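Local coordinates for major royal jelly protein 1 (Apis mellifera, PDB 5YYL) that serves as the most abundant protein of royal jelly, binds sterol and probably nourishes honeybee larvae as part of their food, at residues Y65-D70 and A124-I129; I69-D74 and Y377-S382; S89-S94 and L104-D109. All blocks are in the same frame, centred on the assembly; numbering follows the deposited sequence.

Contact 1. Residues Y65-D70 and A124-I129; sequences YPSDID and ASKLAI
In the six-bladed beta-propeller of the royal jelly proteins, the innermost strands of two successive four-stranded blades meet here: strand 65-72 opens one antiparallel sheet and strand 124-129 the next. The two short segments run almost parallel, 12° apart, with axes 5.6 Å from each other at closest approach. No backbone-to-backbone hydrogen bond crosses between them, so side chains make the junction.

Asp68 buries the most surface, just ahead of Asp70. Its CG lies anti to the backbone N (chi1 -158°), which brings the carboxylate across to the backbone of 124-129, where Asp68 OD2 accepts Leu127 N at 2.6 Å through the anti lone pair, with 159° at the hydrogen. Asp68 OD2 also lies 3.4 Å from Lys126 CG, so the lysine chain passes alongside the carboxylate. That chain bends at chi2 and returns its ammonium to the first strand, Lys126 NZ bonding to Ser67 O at 3.1 Å from above the carbonyl plane. Ser67, its OG anti to the backbone N, donates that OG to Ser125 O in the plane of the carbonyl and on a lone pair. Ser67 and Lys126 thus bridge the strands in opposite directions. Farther along, Ile129 crosses Asp70 obliquely, its CD1 3.5 Å from Asp70 OD1, while the aspartate takes its charge partners from Lys358 and Lys360.

Lys358 also bonds to Leu127 O and Ile69 O; salt-bridged to Asp70 and only weakly paired, at long range, with Asp68, it would probably favour the ionised form of Asp70 above all. Ser125 OG turns to Leu185 O on strand 185-192, the start of the following blade. Behind the junction, Leu127 packs on Phe77 and Thr79 of strand 75-81 and on Leu135 and Val137 of strand 134-139.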
loop_
_atom_site.group_PDB
_atom_site.type_symbol
_atom_site.label_atom_id
_atom_site.label_comp_id
_atom_site.label_asym_id
_atom_site.label_seq_id
_atom_site.Cartn_x
_atom_site.Cartn_y
_atom_site.Cartn_z
ATOM N N TYR A 65 15.369 -42.511 9.297
ATOM C CA TYR A 65 14.667 -42.751 8.043
ATOM C C TYR A 65 13.275 -42.138 8.151
ATOM O O TYR A 65 12.548 -42.397 9.133
ATOM C CB TYR A 65 14.542 -44.245 7.752
ATOM C CG TYR A 65 15.830 -45.025 7.907
ATOM C CD1 TYR A 65 16.887 -44.860 7.003
ATOM C CD2 TYR A 65 16.000 -45.935 8.967
ATOM C CE1 TYR A 65 18.068 -45.575 7.144
ATOM C CE2 TYR A 65 17.177 -46.656 9.114
ATOM C CZ TYR A 65 18.208 -46.469 8.207
ATOM O OH TYR A 65 19.380 -47.183 8.361
ATOM N N PRO A 66 12.898 -41.314 7.159
ATOM C CA PRO A 66 11.619 -40.624 7.267
ATOM C C PRO A 66 10.466 -41.495 6.793
ATOM O O PRO A 66 10.590 -42.201 5.807
ATOM C CB PRO A 66 11.810 -39.402 6.365
ATOM C CG PRO A 66 12.785 -39.858 5.324
ATOM C CD PRO A 66 13.614 -40.972 5.914
ATOM N N SER A 67 9.364 -41.441 7.511
ATOM C CA SER A 67 8.180 -42.222 7.209
ATOM C C SER A 67 7.118 -41.369 6.500
ATOM O O SER A 67 6.582 -41.784 5.479
ATOM C CB SER A 67 7.615 -42.812 8.501
ATOM O OG SER A 67 6.461 -43.583 8.241
ATOM N N ASP A 68 6.811 -40.198 7.056
ATOM C CA ASP A 68 5.751 -39.340 6.531
ATOM C C ASP A 68 6.126 -37.860 6.624
ATOM O O ASP A 68 7.001 -37.482 7.389
ATOM C CB ASP A 68 4.442 -39.608 7.307
ATOM C CG ASP A 68 3.162 -39.201 6.534
ATOM O OD1 ASP A 68 3.241 -38.803 5.363
ATOM O OD2 ASP A 68 2.051 -39.292 7.095
ATOM N N ILE A 69 5.475 -37.042 5.798
ATOM C CA ILE A 69 5.559 -35.584 5.875
ATOM C C ILE A 69 4.155 -35.041 5.903
ATOM O O ILE A 69 3.209 -35.716 5.490
ATOM C CB ILE A 69 6.315 -34.954 4.681
ATOM C CG1 ILE A 69 5.660 -35.295 3.334
ATOM C CG2 ILE A 69 7.761 -35.428 4.677
ATOM C CD1 ILE A 69 6.274 -34.601 2.133
ATOM N N ASP A 70 4.019 -33.827 6.405
ATOM C CA ASP A 70 2.796 -33.060 6.220
ATOM C C ASP A 70 3.125 -31.573 6.387
ATOM O O ASP A 70 4.290 -31.211 6.528
ATOM C CB ASP A 70 1.687 -33.551 7.159
ATOM C CG ASP A 70 0.287 -33.373 6.561
ATOM O OD1 ASP A 70 -0.019 -32.218 6.124
ATOM O OD2 ASP A 70 -0.507 -34.360 6.557
ATOM N N ALA A 124 5.858 -42.425 15.137
ATOM C CA ALA A 124 4.869 -41.747 14.294
ATOM C C ALA A 124 5.007 -42.246 12.855
ATOM O O ALA A 124 5.835 -41.772 12.079
ATOM C CB ALA A 124 5.049 -40.236 14.361
ATOM N N SER A 125 4.208 -43.247 12.525
ATOM C CA SER A 125 4.269 -43.908 11.240
ATOM C C SER A 125 3.694 -43.004 10.144
ATOM O O SER A 125 4.293 -42.873 9.081
ATOM C CB SER A 125 3.492 -45.224 11.320
ATOM O OG SER A 125 3.661 -45.985 10.148
ATOM N N LYS A 126 2.554 -42.365 10.431
ATOM C CA LYS A 126 1.819 -41.560 9.455
ATOM C C LYS A 126 1.092 -40.394 10.119
ATOM O O LYS A 126 0.766 -40.460 11.295
ATOM C CB LYS A 126 0.807 -42.445 8.727
ATOM C CG LYS A 126 1.012 -42.578 7.226
ATOM C CD LYS A 126 2.246 -43.394 6.874
ATOM C CE LYS A 126 2.656 -43.171 5.411
ATOM N NZ LYS A 126 4.053 -43.636 5.171
ATOM N N LEU A 127 0.828 -39.349 9.342
ATOM C CA LEU A 127 0.156 -38.139 9.806
ATOM C C LEU A 127 -1.016 -37.785 8.901
ATOM O O LEU A 127 -1.112 -38.235 7.769
ATOM C CB LEU A 127 1.118 -36.961 9.848
ATOM C CG LEU A 127 2.412 -37.125 10.644
ATOM C CD1 LEU A 127 3.314 -35.904 10.427
ATOM C CD2 LEU A 127 2.149 -37.341 12.135
ATOM N N ALA A 128 -1.911 -36.971 9.436
ATOM C CA ALA A 128 -3.070 -36.490 8.704
ATOM C C ALA A 128 -3.587 -35.221 9.354
ATOM O O ALA A 128 -3.661 -35.147 10.582
ATOM C CB ALA A 128 -4.154 -37.536 8.688
ATOM N N ILE A 129 -3.953 -34.237 8.536
ATOM C CA ILE A 129 -4.507 -32.985 9.017
ATOM C C ILE A 129 -5.928 -32.823 8.463
ATOM O O ILE A 129 -6.172 -33.014 7.272
ATOM C CB ILE A 129 -3.595 -31.808 8.659
ATOM C CG1 ILE A 129 -2.135 -32.166 9.012
ATOM C CG2 ILE A 129 -4.067 -30.563 9.382
ATOM C CD1 ILE A 129 -1.158 -31.005 9.170
#

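Contact 2. Residues I69-D74 and Y377-S382; sequences IDQWHD and YILVLS
Ile69 loses the most surface in this contact, and its CD1 does most of the touching. CG1 occupies the crowded position between the backbone N and the carbonyl carbon (chi1 59°), and the extended chi2 carries Ile69 CD1 to 3.6 Å from Leu381 N. Ile69 CD1 also meets Leu381 CB at 3.9 Å, the two side chains crossing obliquely. Leu379, next in buried area, touches the same Ile69 CD1 with its CB (4.1 Å) and reaches Gln71 CB with its CD1 (3.6 Å). Beyond that contact the Gln71 chain bends at chi2 (-82°), and Gln71 NE2 bonds in the amide plane to His73 O at 2.9 Å. It also makes a weak hydrogen bond to the backbone of a neighbouring protein chain.

The segment axes come no nearer than 7.8 Å, at 146°; mainly apolar side chains bridge the interval, with Gln71 OE1 and Tyr377 OH 3.5 Å apart but not hydrogen-bonded. The contact joins neighbouring blades where the propeller ring closes, packing inner strand 65-72 against strand 373-383 of the mixed sheet that also holds strand 33-37. Strand 373-383 pairs with strands 353-361 and 400-406, and Ile402 of the latter also packs on Ile69.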
loop_
_atom_site.group_PDB
_atom_site.type_symbol
_atom_site.label_atom_id
_atom_site.label_comp_id
_atom_site.label_asym_id
_atom_site.label_seq_id
_atom_site.Cartn_x
_atom_site.Cartn_y
_atom_site.Cartn_z
ATOM N N ILE A 69 5.475 -37.042 5.798
ATOM C CA ILE A 69 5.559 -35.584 5.875
ATOM C C ILE A 69 4.155 -35.041 5.903
ATOM O O ILE A 69 3.209 -35.716 5.490
ATOM C CB ILE A 69 6.315 -34.954 4.681
ATOM C CG1 ILE A 69 5.660 -35.295 3.334
ATOM C CG2 ILE A 69 7.761 -35.428 4.677
ATOM C CD1 ILE A 69 6.274 -34.601 2.133
ATOM N N ASP A 70 4.019 -33.827 6.405
ATOM C CA ASP A 70 2.796 -33.060 6.220
ATOM C C ASP A 70 3.125 -31.573 6.387
ATOM O O ASP A 70 4.290 -31.211 6.528
ATOM C CB ASP A 70 1.687 -33.551 7.159
ATOM C CG ASP A 70 0.287 -33.373 6.561
ATOM O OD1 ASP A 70 -0.019 -32.218 6.124
ATOM O OD2 ASP A 70 -0.507 -34.360 6.557
ATOM N N GLN A 71 2.116 -30.713 6.336
ATOM C CA GLN A 71 2.337 -29.283 6.279
ATOM C C GLN A 71 1.125 -28.587 6.836
ATOM O O GLN A 71 0.001 -28.940 6.472
ATOM C CB GLN A 71 2.572 -28.868 4.824
ATOM C CG GLN A 71 2.762 -27.373 4.589
ATOM C CD GLN A 71 1.470 -26.573 4.512
ATOM O OE1 GLN A 71 0.459 -27.056 4.004
ATOM N NE2 GLN A 71 1.496 -25.349 5.015
ATOM N N TRP A 72 1.357 -27.616 7.726
ATOM C CA TRP A 72 0.302 -26.725 8.225
ATOM C C TRP A 72 0.921 -25.379 8.544
ATOM O O TRP A 72 1.880 -25.315 9.325
ATOM C CB TRP A 72 -0.343 -27.318 9.472
ATOM C CG TRP A 72 -1.417 -26.497 10.061
ATOM C CD1 TRP A 72 -2.746 -26.535 9.751
ATOM C CD2 TRP A 72 -1.279 -25.534 11.096
ATOM N NE1 TRP A 72 -3.457 -25.642 10.536
ATOM C CE2 TRP A 72 -2.574 -25.014 11.368
ATOM C CE3 TRP A 72 -0.192 -25.058 11.832
ATOM C CZ2 TRP A 72 -2.803 -24.052 12.338
ATOM C CZ3 TRP A 72 -0.410 -24.094 12.791
ATOM C CH2 TRP A 72 -1.712 -23.597 13.041
ATOM N N HIS A 73 0.393 -24.322 7.928
ATOM C CA HIS A 73 0.940 -22.969 8.063
ATOM C C HIS A 73 2.465 -23.004 7.847
ATOM O O HIS A 73 2.910 -23.522 6.827
ATOM C CB HIS A 73 0.513 -22.351 9.401
ATOM C CG HIS A 73 -0.961 -22.116 9.526
ATOM N ND1 HIS A 73 -1.514 -21.454 10.603
ATOM C CD2 HIS A 73 -1.995 -22.424 8.704
ATOM C CE1 HIS A 73 -2.826 -21.376 10.443
ATOM N NE2 HIS A 73 -3.146 -21.961 9.299
ATOM N N ASP A 74 3.262 -22.526 8.800
ATOM C CA ASP A 74 4.731 -22.476 8.637
ATOM C C ASP A 74 5.454 -23.786 8.967
ATOM O O ASP A 74 6.655 -23.905 8.710
ATOM C CB ASP A 74 5.348 -21.322 9.455
ATOM C CG ASP A 74 4.889 -21.296 10.912
ATOM O OD1 ASP A 74 3.893 -21.977 11.270
ATOM O OD2 ASP A 74 5.548 -20.594 11.700
ATOM N N TYR A 377 -1.632 -27.924 -4.686
ATOM C CA TYR A 377 -0.254 -28.361 -4.910
ATOM C C TYR A 377 0.055 -29.622 -4.126
ATOM O O TYR A 377 -0.565 -29.896 -3.094
ATOM C CB TYR A 377 0.745 -27.258 -4.528
ATOM C CG TYR A 377 0.704 -26.785 -3.092
ATOM C CD1 TYR A 377 -0.205 -25.817 -2.673
ATOM C CD2 TYR A 377 1.614 -27.274 -2.153
ATOM C CE1 TYR A 377 -0.219 -25.382 -1.354
ATOM C CE2 TYR A 377 1.612 -26.829 -0.824
ATOM C CZ TYR A 377 0.696 -25.898 -0.429
ATOM O OH TYR A 377 0.680 -25.477 0.883
ATOM N N ILE A 378 1.052 -30.359 -4.610
ATOM C CA ILE A 378 1.396 -31.664 -4.062
ATOM C C ILE A 378 2.771 -31.627 -3.407
ATOM O O ILE A 378 3.680 -31.017 -3.951
ATOM C CB ILE A 378 1.352 -32.745 -5.166
ATOM C CG1 ILE A 378 1.308 -34.143 -4.568
ATOM C CG2 ILE A 378 2.537 -32.629 -6.139
ATOM C CD1 ILE A 378 1.069 -35.208 -5.611
ATOM N N LEU A 379 2.894 -32.254 -2.232
ATOM C CA LEU A 379 4.165 -32.438 -1.530
ATOM C C LEU A 379 4.543 -33.912 -1.599
ATOM O O LEU A 379 3.735 -34.773 -1.287
ATOM C CB LEU A 379 4.002 -32.047 -0.057
ATOM C CG LEU A 379 3.565 -30.615 0.269
ATOM C CD1 LEU A 379 3.117 -30.497 1.711
ATOM C CD2 LEU A 379 4.684 -29.647 -0.059
ATOM N N VAL A 380 5.778 -34.208 -1.965
ATOM C CA VAL A 380 6.229 -35.587 -2.164
ATOM C C VAL A 380 7.488 -35.871 -1.337
ATOM O O VAL A 380 8.502 -35.212 -1.525
ATOM C CB VAL A 380 6.547 -35.838 -3.648
ATOM C CG1 VAL A 380 6.952 -37.283 -3.871
ATOM C CG2 VAL A 380 5.352 -35.466 -4.507
ATOM N N LEU A 381 7.413 -36.834 -0.414
ATOM C CA LEU A 381 8.595 -37.352 0.283
ATOM C C LEU A 381 9.118 -38.501 -0.521
ATOM O O LEU A 381 8.404 -39.469 -0.770
ATOM C CB LEU A 381 8.292 -37.860 1.700
ATOM C CG LEU A 381 9.481 -38.528 2.417
ATOM C CD1 LEU A 381 10.616 -37.542 2.626
ATOM C CD2 LEU A 381 9.056 -39.109 3.751
ATOM N N SER A 382 10.373 -38.389 -0.916
ATOM C CA SER A 382 11.030 -39.393 -1.687
ATOM C C SER A 382 12.357 -39.680 -1.005
ATOM O O SER A 382 13.398 -39.086 -1.315
ATOM C CB SER A 382 11.212 -38.853 -3.079
ATOM O OG SER A 382 12.217 -39.544 -3.744
#

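Contact 3. Residues S89-S94 and L104-D109; sequences SLNVIS and LQPYPD
Strands 90-94 and 102-106, the third and fourth, outer strands of the four-stranded blade begun by 65-72, pair antiparallel, Val92 and Gln105 forming a hydrogen-bonded pair flanked by the non-hydrogen-bonded pairs Asn91-Pro106 and Ile93-Leu104, with a nearly straight bond from Val92 N to Gln105 O (2.9 Å, 172° at the hydrogen), a more bent return from Gln105 N to Val92 O (135°) and a further one from Tyr107 N to Leu90 O (177°).

Val92 and Gln105 lie side by side on one face, Val92 CG2 standing 3.8 Å from Gln105 NE2. Tyr107, its CG anti to the backbone N, shares this side: Leu90 CD2 comes to its ring edge, 4.1 Å from Tyr107 CD2, and Val92 CG1 approaches obliquely at CD1. On the other face Asn91 and Leu104 cross at about a right angle, Leu104 CD1 lying 3.3 Å from Asn91 ND2, while Asn91 OD1 is bonded to Ser88 OG.

Pro106 has no N-H to give, but its place in a non-hydrogen-bonded pair costs the sheet no bond between these strands. The three main-chain bonds set the register; apolar contacts join Tyr107 to Leu90 and Val92, and Ile93 to Leu104, while Asn91 and Gln105 add polar groups beside Leu104 and Val92.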
loop_
_atom_site.group_PDB
_atom_site.type_symbol
_atom_site.label_atom_id
_atom_site.label_comp_id
_atom_site.label_asym_id
_atom_site.label_seq_id
_atom_site.Cartn_x
_atom_site.Cartn_y
_atom_site.Cartn_z
ATOM N N SER A 89 10.519 -38.911 17.080
ATOM C CA SER A 89 9.793 -39.488 15.952
ATOM C C SER A 89 8.946 -38.441 15.249
ATOM O O SER A 89 9.036 -38.314 14.039
ATOM C CB SER A 89 8.904 -40.640 16.395
ATOM O OG SER A 89 8.403 -41.290 15.249
ATOM N N LEU A 90 8.120 -37.728 16.008
ATOM C CA LEU A 90 7.299 -36.659 15.474
ATOM C C LEU A 90 8.064 -35.330 15.516
ATOM O O LEU A 90 8.339 -34.805 16.597
ATOM C CB LEU A 90 5.992 -36.552 16.263
ATOM C CG LEU A 90 4.978 -35.522 15.776
ATOM C CD1 LEU A 90 4.634 -35.730 14.309
ATOM C CD2 LEU A 90 3.729 -35.600 16.632
ATOM N N ASN A 91 8.400 -34.790 14.340
ATOM C CA ASN A 91 9.198 -33.547 14.227
ATOM C C ASN A 91 8.619 -32.507 13.271
ATOM O O ASN A 91 7.725 -32.809 12.494
ATOM C CB ASN A 91 10.615 -33.870 13.746
ATOM C CG ASN A 91 11.172 -35.102 14.404
ATOM O OD1 ASN A 91 11.220 -35.172 15.630
ATOM N ND2 ASN A 91 11.566 -36.090 13.603
ATOM N N VAL A 92 9.146 -31.281 13.367
ATOM C CA VAL A 92 8.967 -30.240 12.350
ATOM C C VAL A 92 10.333 -29.778 11.895
ATOM O O VAL A 92 11.313 -29.988 12.589
ATOM C CB VAL A 92 8.144 -29.020 12.821
ATOM C CG1 VAL A 92 6.727 -29.432 13.143
ATOM C CG2 VAL A 92 8.767 -28.343 14.016
ATOM N N ILE A 93 10.386 -29.154 10.722
ATOM C CA ILE A 93 11.628 -28.599 10.208
ATOM C C ILE A 93 11.801 -27.267 10.901
ATOM O O ILE A 93 10.848 -26.507 11.028
ATOM C CB ILE A 93 11.638 -28.435 8.680
ATOM C CG1 ILE A 93 11.270 -29.767 8.007
ATOM C CG2 ILE A 93 13.014 -27.982 8.202
ATOM C CD1 ILE A 93 11.343 -29.748 6.488
ATOM N N SER A 94 13.023 -27.015 11.369
ATOM C CA SER A 94 13.368 -25.807 12.105
ATOM C C SER A 94 14.036 -24.782 11.202
ATOM O O SER A 94 14.379 -25.059 10.037
ATOM C CB SER A 94 14.334 -26.154 13.235
ATOM O OG SER A 94 15.642 -26.412 12.716
ATOM N N LEU A 104 15.851 -30.971 12.369
ATOM C CA LEU A 104 14.510 -31.220 12.857
ATOM C C LEU A 104 14.403 -30.803 14.289
ATOM O O LEU A 104 15.391 -30.643 14.957
ATOM C CB LEU A 104 14.160 -32.704 12.757
ATOM C CG LEU A 104 14.300 -33.366 11.390
ATOM C CD1 LEU A 104 13.573 -34.697 11.440
ATOM C CD2 LEU A 104 13.753 -32.486 10.277
ATOM N N GLN A 105 13.179 -30.680 14.761
ATOM C CA GLN A 105 12.879 -30.181 16.082
ATOM C C GLN A 105 11.617 -30.930 16.501
ATOM O O GLN A 105 10.610 -30.863 15.799
ATOM C CB GLN A 105 12.637 -28.674 15.998
ATOM C CG GLN A 105 11.942 -28.034 17.193
ATOM C CD GLN A 105 11.089 -26.851 16.778
ATOM O OE1 GLN A 105 11.527 -26.010 15.993
ATOM N NE2 GLN A 105 9.858 -26.787 17.291
ATOM N N PRO A 106 11.664 -31.658 17.627
ATOM C CA PRO A 106 10.512 -32.467 18.062
ATOM C C PRO A 106 9.227 -31.692 18.281
ATOM O O PRO A 106 9.268 -30.592 18.820
ATOM C CB PRO A 106 10.986 -33.034 19.403
ATOM C CG PRO A 106 12.456 -33.142 19.230
ATOM C CD PRO A 106 12.858 -31.924 18.450
ATOM N N TYR A 107 8.101 -32.269 17.885
ATOM C CA TYR A 107 6.782 -31.646 18.080
ATOM C C TYR A 107 5.975 -32.509 19.071
ATOM O O TYR A 107 6.002 -33.729 18.959
ATOM C CB TYR A 107 6.042 -31.528 16.732
ATOM C CG TYR A 107 4.709 -30.814 16.787
ATOM C CD1 TYR A 107 4.638 -29.445 16.631
ATOM C CD2 TYR A 107 3.511 -31.516 16.963
ATOM C CE1 TYR A 107 3.420 -28.769 16.650
ATOM C CE2 TYR A 107 2.283 -30.857 17.010
ATOM C CZ TYR A 107 2.251 -29.483 16.844
ATOM O OH TYR A 107 1.060 -28.801 16.880
ATOM N N PRO A 108 5.264 -31.915 20.036
ATOM C CA PRO A 108 5.255 -30.469 20.330
ATOM C C PRO A 108 6.557 -29.975 20.972
ATOM O O PRO A 108 7.113 -28.967 20.543
ATOM C CB PRO A 108 4.101 -30.337 21.319
ATOM C CG PRO A 108 3.147 -31.413 20.919
ATOM C CD PRO A 108 3.958 -32.538 20.331
ATOM N N ASP A 109 7.024 -30.703 21.982
ATOM C CA ASP A 109 8.295 -30.448 22.676
ATOM C C ASP A 109 8.974 -31.815 22.825
ATOM O O ASP A 109 8.427 -32.825 22.360
ATOM C CB ASP A 109 8.033 -29.789 24.052
ATOM C CG ASP A 109 6.796 -30.377 24.785
ATOM O OD1 ASP A 109 6.762 -31.603 25.034
ATOM O OD2 ASP A 109 5.853 -29.602 25.081
#

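In the fold
All three contacts are buried, yet at different depths: the centre of contact 1 lies about 6 Å from the centre of the chain, that of contact 2 about 10 Å and that of contact 3 about 17 Å. Contacts 1 and 2 share Ile69 and Asp70 and use alternate sides of strand 65-72, polar residues turning to the next blade and Ile69 to strand 373-383. Contact 3 lies within the outer half of the same sheet. Their chemistry follows: side-chain hydrogen bonds between blades, mainly apolar contact between sheets, and main-chain pairing within a blade. A probable hydrogen bond from Ala124 N to Ser89 OG, with Leu127 packed on Leu90, joins contacts 1 and 3; contacts 2 and 3 do not touch.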